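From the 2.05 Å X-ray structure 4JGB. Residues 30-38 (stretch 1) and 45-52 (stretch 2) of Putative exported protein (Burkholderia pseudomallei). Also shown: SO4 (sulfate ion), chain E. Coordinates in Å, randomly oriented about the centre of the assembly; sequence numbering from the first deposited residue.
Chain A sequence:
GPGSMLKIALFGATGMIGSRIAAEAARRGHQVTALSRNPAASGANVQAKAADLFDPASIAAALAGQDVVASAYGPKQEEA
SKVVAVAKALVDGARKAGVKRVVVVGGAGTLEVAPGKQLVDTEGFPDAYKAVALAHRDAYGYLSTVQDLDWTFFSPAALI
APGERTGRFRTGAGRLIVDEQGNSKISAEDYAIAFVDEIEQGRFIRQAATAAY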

# COMPACT_ATOMS: atom_id res chain seq x y z
N HIS A 30 -14.04 -11.22 1.40
CA HIS A 30 -12.77 -11.67 0.80
C HIS A 30 -12.10 -12.62 1.76
O HIS A 30 -12.29 -12.50 2.97
CB HIS A 30 -11.84 -10.48 0.44
CG HIS A 30 -12.44 -9.54 -0.56
ND1 HIS A 30 -12.87 -9.95 -1.80
CD2 HIS A 30 -12.65 -8.20 -0.51
CE1 HIS A 30 -13.34 -8.91 -2.47
NE2 HIS A 30 -13.20 -7.84 -1.71
N GLN A 31 -11.36 -13.59 1.23
CA GLN A 31 -10.53 -14.49 2.05
C GLN A 31 -9.15 -13.86 2.27
O GLN A 31 -8.33 -13.78 1.33
CB GLN A 31 -10.41 -15.86 1.38
CG GLN A 31 -9.61 -16.90 2.14
CD GLN A 31 -9.03 -17.98 1.24
OE1 GLN A 31 -7.80 -18.02 0.96
NE2 GLN A 31 -9.90 -18.84 0.76
N VAL A 32 -8.88 -13.43 3.50
CA VAL A 32 -7.63 -12.75 3.83
C VAL A 32 -6.66 -13.67 4.57
O VAL A 32 -7.02 -14.35 5.53
CB VAL A 32 -7.87 -11.50 4.71
CG1 VAL A 32 -6.58 -10.70 4.91
CG2 VAL A 32 -8.99 -10.65 4.15
N THR A 33 -5.42 -13.68 4.09
CA THR A 33 -4.32 -14.39 4.74
C THR A 33 -3.24 -13.39 5.14
O THR A 33 -2.62 -12.78 4.29
CB THR A 33 -3.76 -15.47 3.78
OG1 THR A 33 -4.86 -16.25 3.29
CG2 THR A 33 -2.70 -16.36 4.48
N ALA A 34 -3.02 -13.20 6.45
CA ALA A 34 -1.90 -12.41 6.95
C ALA A 34 -0.60 -13.20 6.86
O ALA A 34 -0.46 -14.28 7.48
CB ALA A 34 -2.16 -11.95 8.39
N LEU A 35 0.35 -12.69 6.09
CA LEU A 35 1.61 -13.37 5.94
C LEU A 35 2.66 -12.67 6.80
O LEU A 35 2.75 -11.44 6.76
CB LEU A 35 2.04 -13.42 4.46
CG LEU A 35 1.22 -14.23 3.46
CD1 LEU A 35 1.90 -14.17 2.09
CD2 LEU A 35 1.11 -15.69 3.91
N SER A 36 3.43 -13.46 7.56
CA SER A 36 4.58 -12.94 8.35
C SER A 36 5.65 -13.98 8.70
O SER A 36 5.43 -15.19 8.54
CB SER A 36 4.10 -12.24 9.64
OG SER A 36 3.41 -13.15 10.48
N ARG A 37 6.81 -13.52 9.17
CA ARG A 37 7.89 -14.42 9.64
C ARG A 37 7.49 -15.26 10.85
O ARG A 37 7.79 -16.45 10.90
CB ARG A 37 9.19 -13.65 9.91
N ASN A 38 6.79 -14.65 11.83
CA ASN A 38 6.24 -15.37 12.99
C ASN A 38 4.75 -15.15 13.09
O ASN A 38 4.32 -14.24 13.80
CB ASN A 38 6.86 -14.91 14.30
CG ASN A 38 8.31 -14.57 14.18
OD1 ASN A 38 8.66 -13.43 13.91
ND2 ASN A 38 9.17 -15.58 14.33
N ASN A 45 -11.20 -13.77 11.66
CA ASN A 45 -11.78 -13.58 10.32
C ASN A 45 -10.71 -13.52 9.24
O ASN A 45 -11.00 -13.35 8.07
CB ASN A 45 -12.67 -12.34 10.25
CG ASN A 45 -13.78 -12.37 11.28
OD1 ASN A 45 -14.61 -13.27 11.28
ND2 ASN A 45 -13.80 -11.40 12.16
N VAL A 46 -9.45 -13.62 9.66
CA VAL A 46 -8.32 -13.47 8.76
C VAL A 46 -7.38 -14.60 9.11
O VAL A 46 -7.03 -14.78 10.28
CB VAL A 46 -7.62 -12.13 9.01
CG1 VAL A 46 -6.21 -12.12 8.43
CG2 VAL A 46 -8.46 -10.97 8.49
N GLN A 47 -6.97 -15.38 8.12
CA GLN A 47 -6.06 -16.50 8.36
C GLN A 47 -4.62 -16.03 8.32
O GLN A 47 -4.35 -14.91 7.93
CB GLN A 47 -6.29 -17.62 7.36
CG GLN A 47 -7.57 -18.38 7.64
CD GLN A 47 -8.84 -17.53 7.59
OE1 GLN A 47 -9.65 -17.53 8.55
NE2 GLN A 47 -9.04 -16.82 6.48
N ALA A 48 -3.70 -16.89 8.76
CA ALA A 48 -2.30 -16.53 8.97
C ALA A 48 -1.40 -17.67 8.54
O ALA A 48 -1.69 -18.85 8.82
CB ALA A 48 -2.06 -16.18 10.44
N LYS A 49 -0.32 -17.33 7.84
CA LYS A 49 0.63 -18.29 7.31
C LYS A 49 2.06 -17.71 7.36
O LYS A 49 2.25 -16.47 7.31
CB LYS A 49 0.26 -18.70 5.86
N ALA A 50 3.02 -18.60 7.45
CA ALA A 50 4.43 -18.23 7.50
C ALA A 50 4.92 -17.84 6.11
O ALA A 50 4.64 -18.52 5.11
CB ALA A 50 5.27 -19.37 8.07
N ALA A 51 5.65 -16.74 6.07
CA ALA A 51 6.26 -16.27 4.84
C ALA A 51 7.34 -15.27 5.19
O ALA A 51 7.15 -14.40 6.06
CB ALA A 51 5.23 -15.65 3.91
N ASP A 52 8.49 -15.41 4.53
CA ASP A 52 9.58 -14.48 4.66
C ASP A 52 9.68 -13.74 3.35
O ASP A 52 10.10 -14.31 2.33
CB ASP A 52 10.90 -15.18 4.98
CG ASP A 52 12.12 -14.24 4.87
OD1 ASP A 52 11.93 -13.00 4.85
OD2 ASP A 52 13.27 -14.74 4.83
S SO4 E . 7.26 -9.56 9.24
O1 SO4 E . 7.39 -11.04 9.18
O2 SO4 E . 6.44 -9.01 8.14
O3 SO4 E . 6.63 -9.21 10.54
O4 SO4 E . 8.61 -8.97 9.14
O HOH W 1 -10.77 -13.25 5.26

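Two parallel strands and the residue that follows the second are joined by five backbone hydrogen bonds. Gln47 N donates to Val32 O (2.8 Å), and Ala34 N to Gln47 O (2.6 Å); Lys49 N then reaches Ala34 O (3.1 Å), Ser36 N reaches Lys49 O (3.2 Å), and Ala51 N closes the series on Ser36 O (2.9 Å). Donors alternate between the stretches, and Ala34, Ser36, Gln47 and Lys49 each bond to two residues of the other stretch. The carbonyls also receive CA-H...O contacts, among them Thr33 CA to Gln47 O (3.2 Å) and Ala48 CA to Ala34 O (3.3 Å). Before the first rung, one water bridges the stretches, donating to His30 O and Asn45 O (both 2.8 Å) and accepting from Val32 N (2.6 Å). Beyond the last, Arg37 N lies 3.2 Å from Ala51 O at an angle too poor for a hydrogen bond; it donates instead to sulfate O1 (2.5 Å, 171°). Side chains of Thr33, Gln47, Leu35 and Lys49 share one face of the sheet, where Leu35 CD2 approaches Lys49 CB at 3.7 Å; Lys49 is unmodelled beyond CB. Ala34 and Ala48 point to the other face. Val46 CG1 packs against Val32 CG1 (3.8 Å) and Ala34 CB (4.1 Å), while Leu35 CB meets Ala51 CB at 3.9 Å.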